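ApaG protein (Pseudomonas aeruginosa, PDB 3NRF) is of unknown function, a small strand-rich protein of the DUF4354 family that carries the name ApaG. Local coordinates at the interface of chains A and B. Residues are numbered along the deposited sequence; one frame, centred on the assembly and turned at random. Chains: chain A/B, ApaG protein.

Contact 1: the interface of chains A and B. Residues chain A 53-55, 97-98; chain B 27, 91, 94.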
ATOM      1  N   GLN A  53     -15.964   4.815   6.148  1.00 12.16           N
ATOM      2  CA  GLN A  53     -15.724   5.839   7.139  0.50 14.91           C
ATOM      3  C   GLN A  53     -14.244   5.969   7.481  1.00 13.59           C
ATOM      4  O   GLN A  53     -13.539   4.966   7.595  1.00 12.92           O
ATOM      5  CB  GLN A  53     -16.515   5.502   8.427  0.50 23.40           C
ATOM      6  CG  GLN A  53     -16.679   6.669   9.411  0.50 18.71           C
ATOM      7  CD  GLN A  53     -17.331   6.268  10.744  0.50 28.34           C
ATOM      8  OE1 GLN A  53     -17.751   5.131  10.936  0.50 23.61           O
ATOM      9  NE2 GLN A  53     -17.385   7.205  11.676  0.50 27.60           N
ATOM     10  N   SER A  54     -13.825   7.206   7.657  1.00 13.78           N
ATOM     11  CA  SER A  54     -12.458   7.494   8.064  1.00 15.54           C
ATOM     12  C   SER A  54     -12.431   7.426   9.573  1.00 17.10           C
ATOM     13  O   SER A  54     -13.476   7.544  10.226  1.00 17.34           O
ATOM     14  CB  SER A  54     -12.031   8.890   7.557  1.00 15.60           C
ATOM     15  OG  SER A  54     -12.759   9.905   8.204  1.00 18.66           O
ATOM     16  N   ALA A  55     -11.246   7.214  10.162  1.00 16.94           N
ATOM     17  CA  ALA A  55     -11.117   7.210  11.610  1.00 20.43           C
ATOM     18  C   ALA A  55     -11.565   8.540  12.196  1.00 18.57           C
ATOM     19  O   ALA A  55     -12.068   8.555  13.336  1.00 25.74           O
ATOM     20  CB  ALA A  55      -9.664   6.866  12.037  1.00 22.06           C
ATOM     21  N   SER A  97     -11.212   3.842   6.142  1.00 13.26           N
ATOM     22  CA  SER A  97     -10.557   2.645   6.592  1.00 12.33           C
ATOM     23  C   SER A  97     -11.530   1.615   7.166  1.00 15.59           C
ATOM     24  O   SER A  97     -11.075   0.583   7.640  1.00 19.19           O
ATOM     25  CB  SER A  97      -9.529   2.963   7.664  1.00 14.70           C
ATOM     26  OG  SER A  97     -10.089   3.680   8.755  1.00 14.57           O
ATOM     27  N   LEU A  98     -12.815   1.925   7.198  1.00 13.02           N
ATOM     28  CA  LEU A  98     -13.807   1.003   7.753  1.00 14.32           C
ATOM     29  C   LEU A  98     -15.000   0.960   6.833  1.00 17.30           C
ATOM     30  O   LEU A  98     -15.378   2.012   6.260  1.00 14.85           O
ATOM     31  CB  LEU A  98     -14.277   1.564   9.080  1.00 16.04           C
ATOM     32  CG  LEU A  98     -15.519   0.966   9.833  1.00 15.23           C
ATOM     33  CD1 LEU A  98     -15.097  -0.384  10.396  1.00 18.47           C
ATOM     34  CD2 LEU A  98     -16.053   1.918  10.916  1.00 19.36           C
TER
ATOM     35  N   ARG B  27     -10.222  -1.625  13.113  1.00 13.29           N
ATOM     36  CA  ARG B  27      -9.313  -1.769  11.978  1.00 11.91           C
ATOM     37  C   ARG B  27      -8.353  -2.894  12.291  1.00 15.80           C
ATOM     38  O   ARG B  27      -8.033  -3.127  13.490  1.00 12.87           O
ATOM     39  CB  ARG B  27      -8.541  -0.484  11.729  1.00 14.06           C
ATOM     40  CG  ARG B  27      -9.307   0.579  11.008  1.00 16.10           C
ATOM     41  CD  ARG B  27     -10.454   1.204  11.819  1.00 15.80           C
ATOM     42  NE  ARG B  27     -11.036   2.329  11.086  1.00 17.67           N
ATOM     43  CZ  ARG B  27     -12.014   3.107  11.550  1.00 15.98           C
ATOM     44  NH1 ARG B  27     -12.502   2.866  12.766  1.00 17.21           N
ATOM     45  NH2 ARG B  27     -12.472   4.088  10.800  1.00 18.26           N
ATOM     46  N   ASP B  91      -7.352   4.077  13.424  1.00 19.43           N
ATOM     47  CA  ASP B  91      -6.336   3.679  12.487  1.00 17.75           C
ATOM     48  C   ASP B  91      -4.982   3.394  13.146  1.00 16.70           C
ATOM     49  O   ASP B  91      -4.038   3.058  12.439  1.00 20.02           O
ATOM     50  CB  ASP B  91      -6.113   4.742  11.413  1.00 19.85           C
ATOM     51  CG  ASP B  91      -7.197   4.768  10.374  1.00 21.56           C
ATOM     52  OD1 ASP B  91      -8.167   3.986  10.473  1.00 19.71           O
ATOM     53  OD2 ASP B  91      -7.009   5.562   9.430  1.00 21.02           O
ATOM     54  N   TYR B  94      -2.389   0.683  12.157  1.00 17.68           N
ATOM     55  CA  TYR B  94      -1.637   0.814  10.914  1.00 21.28           C
ATOM     56  C   TYR B  94      -0.264   1.342  11.116  1.00 28.46           C
ATOM     57  O   TYR B  94       0.619   1.153  10.215  1.00 27.56           O
ATOM     58  CB  TYR B  94      -2.440   1.665   9.933  1.00 19.61           C
ATOM     59  CG  TYR B  94      -3.737   0.977   9.592  1.00 19.24           C
ATOM     60  CD1 TYR B  94      -3.833  -0.413   9.457  1.00 20.62           C
ATOM     61  CD2 TYR B  94      -4.893   1.703   9.345  1.00 19.65           C
ATOM     62  CE1 TYR B  94      -4.990  -1.029   9.185  1.00 21.25           C
ATOM     63  CE2 TYR B  94      -6.084   1.064   8.995  1.00 23.20           C
ATOM     64  CZ  TYR B  94      -6.137  -0.318   8.921  1.00 21.27           C
ATOM     65  OH  TYR B  94      -7.366  -0.886   8.566  1.00 28.12           O
TER
HETATM   66  O   HOH W   1      -8.919   7.088   8.567  1.00 18.47           O
HETATM   67  O   HOH W   2      -8.955  -0.596   6.453  1.00 33.11           O
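B:Arg27 reaches from its strand, 24-37, into chain A and closes on the hydroxyl of A:Ser97, and this pair makes the tight part of the contact. The guanidinium comes side-on: NE lies 2.9 Å from A:Ser97 OG, with an angle of 155° at the hydrogen, and NH2 gives the same oxygen a longer and more bent bond of 3.2 Å. Both bonds run close to the guanidinium plane, so the serine oxygen sits in the notch between the two nitrogens. That hydroxyl in turn donates to B:Asp91 OD1 at 2.6 Å, using the carboxylate lone pair on the side of OD2. The hydroxyl thus accepts from B:Arg27 NE and NH2 and donates to B:Asp91. The chi1 of A:Ser97, 55°, tucks OG between the backbone N and the carbonyl carbon, where it can face arginine and aspartate together. Within chain B, B:Arg27 NE and B:Asp91 OD1 form a salt bridge, which probably helps to hold both groups in place for the serine.

Carbon packs against the two faces of the guanidinium. A:Leu98 CB lies 3.5 Å above one face, shifted toward the rim, and A:Ala55 CB lies farther off over the opposite one. The arginine chain bends at chi2 (69°) on its way in, and the leucine side chain crosses it at about a right angle.

The looser side of the contact is bridged by water. Water 1 joins the backbone N of A:Ala55 to B:Asp91 OD2, so the second carboxylate oxygen also reaches chain A, though indirectly. B:Tyr94 gives up little surface to the partner; its hydroxyl stands 4.1 Å from the carbonyl oxygen of A:Ser97, too far for direct bonding. Water 2 spans that gap, 2.7 Å from B:Tyr94 OH and 2.7 Å from A:Ser97 O.

Contact 2: the interface of chains A and B. Residues chain A 12-13; chain B 15-17.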
ATOM      1  N   ARG A  12     -11.731  -5.283   3.232  1.00 14.86           N
ATOM      2  CA  ARG A  12     -10.294  -5.137   2.965  0.50 15.85           C
ATOM      3  C   ARG A  12     -10.154  -3.991   2.001  1.00 14.92           C
ATOM      4  O   ARG A  12     -10.814  -3.924   1.007  1.00 13.72           O
ATOM      5  CB  ARG A  12      -9.703  -6.416   2.372  0.50 19.63           C
ATOM      6  CG  ARG A  12      -8.202  -6.341   2.081  0.50 24.37           C
ATOM      7  CD  ARG A  12      -7.780  -7.583   1.362  0.50 23.84           C
ATOM      8  NE  ARG A  12      -8.568  -7.740   0.141  0.50 26.70           N
ATOM      9  CZ  ARG A  12      -8.524  -8.801  -0.660  0.50 28.93           C
ATOM     10  NH1 ARG A  12      -7.726  -9.821  -0.377  0.50 31.74           N
ATOM     11  NH2 ARG A  12      -9.285  -8.839  -1.742  0.50 30.48           N
ATOM     12  N   GLN A  13      -9.261  -3.053   2.329  1.00 18.64           N
ATOM     13  CA  GLN A  13      -9.004  -1.908   1.497  0.50 23.33           C
ATOM     14  C   GLN A  13      -8.506  -2.374   0.129  1.00 20.22           C
ATOM     15  O   GLN A  13      -7.612  -3.209   0.093  1.00 20.01           O
ATOM     16  CB  GLN A  13      -7.882  -1.046   2.137  0.50 23.18           C
ATOM     17  CG  GLN A  13      -8.181  -0.458   3.520  0.50 22.73           C
ATOM     18  CD  GLN A  13      -7.132   0.551   3.952  0.50 25.16           C
ATOM     19  OE1 GLN A  13      -6.304   0.965   3.154  0.50 20.41           O
ATOM     20  NE2 GLN A  13      -7.164   0.948   5.213  0.50 23.74           N
TER
ATOM     21  N   ASP B  15      -1.934  -7.532   4.915  1.00 20.68           N
ATOM     22  CA  ASP B  15      -3.097  -6.770   4.525  1.00 20.35           C
ATOM     23  C   ASP B  15      -3.773  -5.955   5.677  1.00 16.93           C
ATOM     24  O   ASP B  15      -3.710  -6.320   6.859  1.00 19.97           O
ATOM     25  CB  ASP B  15      -4.189  -7.713   3.973  1.00 27.89           C
ATOM     26  CG  ASP B  15      -3.821  -8.390   2.667  1.00 32.53           C
ATOM     27  OD1 ASP B  15      -2.873  -7.951   1.987  1.00 32.67           O
ATOM     28  OD2 ASP B  15      -4.539  -9.366   2.329  1.00 36.00           O
ATOM     29  N   LYS B  16      -4.430  -4.867   5.261  0.50 19.42           N
ATOM     30  CA  LYS B  16      -5.181  -3.939   6.117  0.50 18.53           C
ATOM     31  C   LYS B  16      -6.685  -4.106   5.892  0.50 15.32           C
ATOM     32  O   LYS B  16      -7.184  -4.012   4.732  0.50 15.55           O
ATOM     33  CB  LYS B  16      -4.814  -2.493   5.806  0.50 17.52           C
ATOM     34  CG  LYS B  16      -3.352  -2.145   6.067  0.50 20.15           C
ATOM     35  CD  LYS B  16      -3.014  -0.691   5.725  0.50 19.87           C
ATOM     36  CE  LYS B  16      -1.488  -0.488   5.497  0.50 24.94           C
ATOM     37  NZ  LYS B  16      -0.611  -1.034   6.597  0.50 18.66           N
ATOM     38  N   GLY B  17      -7.418  -4.243   7.005  1.00 16.59           N
ATOM     39  CA  GLY B  17      -8.823  -4.500   6.931  1.00 18.64           C
ATOM     40  C   GLY B  17      -9.599  -3.838   8.038  1.00 13.32           C
ATOM     41  O   GLY B  17      -9.113  -2.992   8.779  1.00 15.00           O
TER
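The aliphatic stem of A:Arg12 lies over the backbone of chain B between B:Asp15 and B:Gly17, and this is as near to an apolar centre as the small patch comes. Its CG rests 3.7 Å from the carbonyl oxygen of B:Lys16, while the two main chains approach with A:Arg12 CA 4.3 Å from B:Gly17 CA. CG of A:Gln13, the next residue on the strand, comes within 3.9 Å of the same B:Lys16 O, with CB slightly beyond. Carbon here packs mostly against peptide groups, with little interlocking of side chains.

Moving outward, A:Gln13 N points to B:Lys16 O at 3.3 Å, a weak hydrogen bond although fairly straight, with 159° at the hydrogen. Around it A:Arg12 and B:Gly17 pair as an antiparallel beta bridge. The backbone pairing probably helps to set the register, and the long bond suggests that the strands touch lightly.

At the rim, A:Arg12 leaves its strand with CG opposite the backbone N, runs straight through chi2, and then turns at chi3 (57°). This course brings CD to the OD2 end of the carboxylate of B:Asp15, 3.8 Å from OD2; the turn then takes the guanidinium away from the carboxylate, with NH1 coming back toward OD2. The two planar groups stand almost perpendicular, 86° apart, and A:Arg12 NH1 remains 4.2 Å from B:Asp15 OD2. The opposite charges probably attract across this distance, but the geometry is that of neighbours and not of a paired, in-plane salt bridge. B:Lys16 meets chain A mainly through its backbone carbonyl; its side chain heads away from A:Arg12.

Both segments belong to long strands near the start of each chain, 8-21 in chain A and 7-21 in chain B, which meet antiparallel where the two copies come together.

Contact 1 and contact 2 are neighbouring patches of one interface between chains A and B, the centres of their C-alpha atoms about 10 Å apart. They share no residue. Contact 2 joins the first long strand of each copy, whereas contact 1 sets strands 49-54 and 96-102 of chain A, with A:Ala55 beside them, against strand 24-37 and the region around 3-10 helix 92-95 of chain B. Contact 2 thus pairs equivalent strands and contact 1 different elements, in an interface that is not an exact two-fold. The deposited assembly holds four copies; whether this pairing operates in the cell, the structure alone does not show.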